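Local coordinates for protein aerobactin synthase IucA (Klebsiella pneumoniae subsp. pneumoniae, PDB 5JM8) that probably joins citrate to N6-acetyl-N6-hydroxylysine at the expense of ATP, an early condensation in the NRPS-independent assembly of the siderophore aerobactin, at residues R299-T309 against W460-N471. Residues are numbered along the deposited sequence; the frame is centred on the assembly and turned at random.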
ATOM      1  N   ARG A 299     -16.942 -34.001   5.290  1.00 24.73           N
ATOM      2  CA  ARG A 299     -16.798 -33.943   3.838  1.00 24.22           C
ATOM      3  C   ARG A 299     -15.615 -33.080   3.435  1.00 23.33           C
ATOM      4  O   ARG A 299     -14.893 -33.401   2.492  1.00 23.25           O
ATOM      5  CB  ARG A 299     -18.064 -33.390   3.186  1.00 23.78           C
ATOM      6  CG  ARG A 299     -19.276 -34.281   3.299  1.00 24.63           C
ATOM      7  CD  ARG A 299     -20.454 -33.666   2.565  1.00 24.14           C
ATOM      8  NE  ARG A 299     -21.643 -34.511   2.600  1.00 33.52           N
ATOM      9  CZ  ARG A 299     -22.832 -34.140   2.136  1.00 37.70           C
ATOM     10  NH1 ARG A 299     -22.992 -32.936   1.606  1.00 36.54           N
ATOM     11  NH2 ARG A 299     -23.864 -34.970   2.205  1.00 38.99           N
ATOM     12  N   GLY A 300     -15.435 -31.971   4.147  1.00 25.81           N
ATOM     13  CA  GLY A 300     -14.328 -31.071   3.889  1.00 24.58           C
ATOM     14  C   GLY A 300     -13.010 -31.737   4.222  1.00 25.11           C
ATOM     15  O   GLY A 300     -12.041 -31.630   3.472  1.00 24.69           O
ATOM     16  N   MET A 301     -12.980 -32.428   5.356  1.00 23.73           N
ATOM     17  CA  MET A 301     -11.800 -33.177   5.768  1.00 27.50           C
ATOM     18  C   MET A 301     -11.483 -34.256   4.741  1.00 29.13           C
ATOM     19  O   MET A 301     -10.331 -34.445   4.354  1.00 30.46           O
ATOM     20  CB  MET A 301     -12.014 -33.816   7.143  1.00 29.99           C
ATOM     21  CG  MET A 301     -12.204 -32.829   8.285  1.00 29.53           C
ATOM     22  SD  MET A 301     -10.806 -31.722   8.540  1.00 26.69           S
ATOM     23  CE  MET A 301      -9.472 -32.877   8.839  1.00 24.87           C
ATOM     24  N   ARG A 302     -12.526 -34.958   4.310  1.00 28.17           N
ATOM     25  CA  ARG A 302     -12.399 -36.036   3.337  1.00 25.90           C
ATOM     26  C   ARG A 302     -11.744 -35.544   2.052  1.00 27.02           C
ATOM     27  O   ARG A 302     -10.824 -36.172   1.527  1.00 28.76           O
ATOM     28  CB  ARG A 302     -13.777 -36.632   3.036  1.00 25.93           C
ATOM     29  CG  ARG A 302     -13.773 -37.764   2.020  1.00 26.61           C
ATOM     30  CD  ARG A 302     -15.129 -38.446   1.942  1.00 27.28           C
ATOM     31  NE  ARG A 302     -15.542 -38.970   3.243  1.00 28.16           N
ATOM     32  CZ  ARG A 302     -16.599 -38.551   3.936  1.00 32.36           C
ATOM     33  NH1 ARG A 302     -17.400 -37.603   3.463  1.00 33.36           N
ATOM     34  NH2 ARG A 302     -16.866 -39.101   5.113  1.00 34.35           N
ATOM     35  N   LEU A 303     -12.223 -34.410   1.553  1.00 23.63           N
ATOM     36  CA  LEU A 303     -11.673 -33.809   0.347  1.00 26.18           C
ATOM     37  C   LEU A 303     -10.259 -33.289   0.597  1.00 24.84           C
ATOM     38  O   LEU A 303      -9.403 -33.344  -0.285  1.00 26.19           O
ATOM     39  CB  LEU A 303     -12.582 -32.676  -0.143  1.00 24.46           C
ATOM     40  CG  LEU A 303     -12.204 -31.985  -1.456  1.00 24.93           C
ATOM     41  CD1 LEU A 303     -12.213 -32.968  -2.618  1.00 24.75           C
ATOM     42  CD2 LEU A 303     -13.144 -30.821  -1.733  1.00 20.25           C
ATOM     43  N   ALA A 304     -10.018 -32.787   1.805  1.00 23.21           N
ATOM     44  CA  ALA A 304      -8.716 -32.230   2.154  1.00 22.11           C
ATOM     45  C   ALA A 304      -7.649 -33.319   2.243  1.00 27.80           C
ATOM     46  O   ALA A 304      -6.523 -33.131   1.783  1.00 28.30           O
ATOM     47  CB  ALA A 304      -8.804 -31.471   3.465  1.00 21.94           C
ATOM     48  N   ARG A 305      -8.001 -34.452   2.845  1.00 24.05           N
ATOM     49  CA  ARG A 305      -7.091 -35.593   2.923  1.00 26.27           C
ATOM     50  C   ARG A 305      -6.852 -36.180   1.539  1.00 28.15           C
ATOM     51  O   ARG A 305      -5.761 -36.660   1.231  1.00 32.45           O
ATOM     52  CB  ARG A 305      -7.651 -36.671   3.850  1.00 26.22           C
ATOM     53  CG  ARG A 305      -7.702 -36.271   5.306  1.00 26.37           C
ATOM     54  CD  ARG A 305      -8.197 -37.412   6.169  1.00 27.64           C
ATOM     55  NE  ARG A 305      -8.295 -37.023   7.570  1.00 27.83           N
ATOM     56  CZ  ARG A 305      -7.266 -36.990   8.410  1.00 28.19           C
ATOM     57  NH1 ARG A 305      -6.048 -37.320   7.992  1.00 28.41           N
ATOM     58  NH2 ARG A 305      -7.454 -36.622   9.670  1.00 28.39           N
ATOM     59  N   LEU A 306      -7.887 -36.138   0.709  1.00 29.81           N
ATOM     60  CA  LEU A 306      -7.793 -36.618  -0.661  1.00 25.22           C
ATOM     61  C   LEU A 306      -6.909 -35.696  -1.494  1.00 27.65           C
ATOM     62  O   LEU A 306      -6.327 -36.119  -2.493  1.00 27.32           O
ATOM     63  CB  LEU A 306      -9.188 -36.724  -1.278  1.00 25.13           C
ATOM     64  CG  LEU A 306      -9.317 -37.447  -2.622  1.00 28.25           C
ATOM     65  CD1 LEU A 306      -8.810 -38.881  -2.534  1.00 28.15           C
ATOM     66  CD2 LEU A 306     -10.764 -37.421  -3.089  1.00 26.39           C
ATOM     67  N   ALA A 307      -6.804 -34.438  -1.076  1.00 25.65           N
ATOM     68  CA  ALA A 307      -6.022 -33.453  -1.815  1.00 26.06           C
ATOM     69  C   ALA A 307      -4.522 -33.633  -1.602  1.00 30.87           C
ATOM     70  O   ALA A 307      -3.714 -32.941  -2.225  1.00 33.00           O
ATOM     71  CB  ALA A 307      -6.441 -32.047  -1.424  1.00 23.92           C
ATOM     72  N   GLN A 308      -4.154 -34.563  -0.725  1.00 30.96           N
ATOM     73  CA  GLN A 308      -2.752 -34.884  -0.474  1.00 30.97           C
ATOM     74  C   GLN A 308      -2.285 -36.066  -1.320  1.00 33.12           C
ATOM     75  O   GLN A 308      -1.100 -36.409  -1.322  1.00 34.84           O
ATOM     76  CB  GLN A 308      -2.533 -35.192   1.008  1.00 30.36           C
ATOM     77  CG  GLN A 308      -2.695 -33.990   1.918  1.00 31.44           C
ATOM     78  CD  GLN A 308      -1.675 -32.903   1.633  1.00 36.19           C
ATOM     79  OE1 GLN A 308      -1.995 -31.874   1.036  1.00 38.42           O
ATOM     80  NE2 GLN A 308      -0.438 -33.127   2.059  1.00 38.80           N
ATOM     81  N   THR A 309      -3.216 -36.684  -2.040  1.00 32.68           N
ATOM     82  CA  THR A 309      -2.897 -37.837  -2.871  1.00 30.33           C
ATOM     83  C   THR A 309      -2.248 -37.402  -4.177  1.00 28.61           C
ATOM     84  O   THR A 309      -2.343 -36.240  -4.574  1.00 27.34           O
ATOM     85  CB  THR A 309      -4.146 -38.674  -3.186  1.00 28.66           C
ATOM     86  OG1 THR A 309      -5.065 -37.901  -3.969  1.00 26.55           O
ATOM     87  CG2 THR A 309      -4.822 -39.127  -1.905  1.00 28.79           C
ATOM     88  N   TRP A 460      -9.581 -44.472  -5.986  1.00 37.07           N
ATOM     89  CA  TRP A 460      -8.790 -43.352  -5.496  1.00 36.76           C
ATOM     90  C   TRP A 460      -9.119 -43.066  -4.032  1.00 40.56           C
ATOM     91  O   TRP A 460      -8.234 -42.763  -3.230  1.00 41.41           O
ATOM     92  CB  TRP A 460      -9.052 -42.121  -6.360  1.00 34.65           C
ATOM     93  CG  TRP A 460      -8.232 -40.926  -6.017  1.00 35.94           C
ATOM     94  CD1 TRP A 460      -7.018 -40.906  -5.394  1.00 39.10           C
ATOM     95  CD2 TRP A 460      -8.569 -39.561  -6.284  1.00 34.22           C
ATOM     96  NE1 TRP A 460      -6.579 -39.611  -5.258  1.00 37.13           N
ATOM     97  CE2 TRP A 460      -7.514 -38.768  -5.797  1.00 33.99           C
ATOM     98  CE3 TRP A 460      -9.663 -38.934  -6.886  1.00 31.85           C
ATOM     99  CZ2 TRP A 460      -7.520 -37.380  -5.896  1.00 31.32           C
ATOM    100  CZ3 TRP A 460      -9.668 -37.556  -6.983  1.00 29.52           C
ATOM    101  CH2 TRP A 460      -8.603 -36.794  -6.491  1.00 29.25           C
ATOM    102  N   LEU A 461     -10.401 -43.172  -3.690  1.00 41.06           N
ATOM    103  CA  LEU A 461     -10.853 -42.995  -2.313  1.00 39.76           C
ATOM    104  C   LEU A 461     -10.339 -44.114  -1.412  1.00 41.90           C
ATOM    105  O   LEU A 461     -10.169 -43.918  -0.208  1.00 43.36           O
ATOM    106  CB  LEU A 461     -12.381 -42.942  -2.251  1.00 38.04           C
ATOM    107  CG  LEU A 461     -13.039 -41.570  -2.441  1.00 38.66           C
ATOM    108  CD1 LEU A 461     -12.708 -40.966  -3.798  1.00 42.68           C
ATOM    109  CD2 LEU A 461     -14.548 -41.676  -2.246  1.00 37.12           C
ATOM    110  N   ASP A 462     -10.101 -45.285  -1.998  1.00 44.40           N
ATOM    111  CA  ASP A 462      -9.530 -46.418  -1.270  1.00 47.24           C
ATOM    112  C   ASP A 462      -8.181 -46.049  -0.669  1.00 46.31           C
ATOM    113  O   ASP A 462      -7.831 -46.498   0.424  1.00 49.78           O
ATOM    114  CB  ASP A 462      -9.353 -47.633  -2.189  1.00 52.90           C
ATOM    115  CG  ASP A 462     -10.563 -48.554  -2.205  1.00 61.04           C
ATOM    116  OD1 ASP A 462     -11.331 -48.575  -1.221  1.00 65.73           O
ATOM    117  OD2 ASP A 462     -10.728 -49.281  -3.207  1.00 63.53           O
ATOM    118  N   THR A 463      -7.427 -45.232  -1.400  1.00 44.90           N
ATOM    119  CA  THR A 463      -6.069 -44.872  -1.012  1.00 41.51           C
ATOM    120  C   THR A 463      -6.039 -44.139   0.326  1.00 41.80           C
ATOM    121  O   THR A 463      -5.028 -44.166   1.029  1.00 45.53           O
ATOM    122  CB  THR A 463      -5.399 -43.993  -2.084  1.00 38.36           C
ATOM    123  OG1 THR A 463      -6.132 -42.773  -2.238  1.00 33.96           O
ATOM    124  CG2 THR A 463      -5.353 -44.721  -3.417  1.00 40.22           C
ATOM    125  N   ILE A 464      -7.150 -43.487   0.668  1.00 39.05           N
ATOM    126  CA  ILE A 464      -7.290 -42.818   1.962  1.00 37.75           C
ATOM    127  C   ILE A 464      -8.377 -43.485   2.811  1.00 37.32           C
ATOM    128  O   ILE A 464      -8.690 -43.025   3.909  1.00 35.56           O
ATOM    129  CB  ILE A 464      -7.619 -41.312   1.796  1.00 38.13           C
ATOM    130  CG1 ILE A 464      -8.934 -41.108   1.035  1.00 38.50           C
ATOM    131  CG2 ILE A 464      -6.480 -40.599   1.078  1.00 37.25           C
ATOM    132  CD1 ILE A 464      -9.413 -39.669   1.035  1.00 36.38           C
ATOM    133  N   GLY A 465      -8.953 -44.567   2.291  1.00 39.40           N
ATOM    134  CA  GLY A 465      -9.894 -45.380   3.043  1.00 39.70           C
ATOM    135  C   GLY A 465     -11.291 -44.794   3.152  1.00 40.78           C
ATOM    136  O   GLY A 465     -12.028 -45.109   4.087  1.00 41.30           O
ATOM    137  N   GLU A 466     -11.655 -43.957   2.189  1.00 39.08           N
ATOM    138  CA  GLU A 466     -12.968 -43.330   2.170  1.00 38.08           C
ATOM    139  C   GLU A 466     -13.797 -43.838   0.996  1.00 40.34           C
ATOM    140  O   GLU A 466     -14.604 -43.103   0.431  1.00 41.61           O
ATOM    141  CB  GLU A 466     -12.827 -41.810   2.096  1.00 35.51           C
ATOM    142  CG  GLU A 466     -11.997 -41.212   3.218  1.00 35.64           C
ATOM    143  CD  GLU A 466     -12.809 -40.966   4.474  1.00 37.12           C
ATOM    144  OE1 GLU A 466     -14.049 -41.080   4.411  1.00 37.58           O
ATOM    145  OE2 GLU A 466     -12.204 -40.659   5.522  1.00 38.15           O
ATOM    146  N   ALA A 467     -13.588 -45.098   0.634  1.00 42.41           N
ATOM    147  CA  ALA A 467     -14.308 -45.712  -0.475  1.00 41.74           C
ATOM    148  C   ALA A 467     -15.802 -45.800  -0.192  1.00 45.09           C
ATOM    149  O   ALA A 467     -16.619 -45.785  -1.111  1.00 47.25           O
ATOM    150  CB  ALA A 467     -13.744 -47.092  -0.774  1.00 39.72           C
ATOM    151  N   GLN A 468     -16.150 -45.890   1.085  1.00 42.13           N
ATOM    152  CA  GLN A 468     -17.546 -45.975   1.496  1.00 41.29           C
ATOM    153  C   GLN A 468     -18.063 -44.599   1.889  1.00 38.49           C
ATOM    154  O   GLN A 468     -18.983 -44.478   2.695  1.00 37.31           O
ATOM    155  CB  GLN A 468     -17.711 -46.958   2.655  1.00 41.56           C
ATOM    156  N   ALA A 469     -17.468 -43.559   1.316  1.00 36.70           N
ATOM    157  CA  ALA A 469     -17.882 -42.194   1.628  1.00 34.40           C
ATOM    158  C   ALA A 469     -19.379 -42.018   1.482  1.00 33.54           C
ATOM    159  O   ALA A 469     -20.004 -42.574   0.578  1.00 31.35           O
ATOM    160  CB  ALA A 469     -17.165 -41.193   0.736  1.00 29.68           C
ATOM    161  N   GLU A 470     -19.941 -41.226   2.383  1.00 30.51           N
ATOM    162  CA  GLU A 470     -21.363 -40.935   2.375  1.00 30.45           C
ATOM    163  C   GLU A 470     -21.736 -40.074   1.172  1.00 29.40           C
ATOM    164  O   GLU A 470     -22.820 -40.226   0.602  1.00 29.62           O
ATOM    165  CB  GLU A 470     -21.753 -40.248   3.686  1.00 31.81           C
ATOM    166  CG  GLU A 470     -22.951 -39.322   3.600  1.00 32.63           C
ATOM    167  CD  GLU A 470     -22.586 -37.898   3.201  1.00 32.20           C
ATOM    168  OE1 GLU A 470     -21.516 -37.402   3.617  1.00 27.64           O
ATOM    169  OE2 GLU A 470     -23.387 -37.276   2.477  1.00 34.58           O
ATOM    170  N   ASN A 471     -20.835 -39.175   0.786  1.00 28.33           N
ATOM    171  CA  ASN A 471     -21.071 -38.300  -0.358  1.00 28.32           C
ATOM    172  C   ASN A 471     -20.612 -38.961  -1.656  1.00 30.19           C
ATOM    173  O   ASN A 471     -19.787 -38.422  -2.392  1.00 29.95           O
ATOM    174  CB  ASN A 471     -20.376 -36.944  -0.163  1.00 26.10           C
ATOM    175  CG  ASN A 471     -18.934 -37.076   0.282  1.00 26.08           C
ATOM    176  OD1 ASN A 471     -18.538 -38.095   0.842  1.00 27.04           O
ATOM    177  ND2 ASN A 471     -18.144 -36.034   0.047  1.00 25.05           N
TER
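The C-terminal half of helix 294-306 and the Thr309 N-cap of the next helix pack along the end of helix 458-462 and the loop behind its Schellman turn at Gly465, joining parts of this NIS synthetase chain 151 residues apart; the Arg299 side chain, at one end, lies about 9 Å from the bound ATP. At the other end the contact is apolar. Leu306 sets CD1 over one face of the Trp460 indole, 3.6 Å from the centroid of the five-membered ring and 15° off its normal, a CH-pi contact, and Ile464 CD1 meets the same methyl. At the edge of that indole, Trp460 NE1 donates to Thr309 OG1 in a 2.6 Å bond that is bent, though it stays near the ring plane. The threonine hydroxyl in turn donates a hydrogen bond to Leu306 O, so one oxygen ties the tryptophan to the type I turn from Leu306 to Thr309. Midway along, the bend of Arg302 at chi3 (-58°) brings the edge of its guanidinium to Glu466. Arg302 NE reaches Glu466 OE1 at 2.8 Å in an almost straight salt bridge; the oxygen lies in the guanidinium plane, but the N-H meets the carboxylate from well above its plane, while Ala469 CB lies over one face of the guanidinium. NH1 of Arg302 also comes within 2.9 Å of OD1 of Asn471, whose ND2 is held by Ser451 O. At the far end the extended Arg299 meets Glu470 in a salt bridge with guanidinium and carboxylate nearly coplanar, 15° apart, and its NH1 binds Gln449 O. The Arg299 NH2 to Glu470 OE2 prong is modelled too short to be trusted in detail; in the other, Arg299 NE points at the syn lone pair of Glu470 OE1, 3.1 Å away.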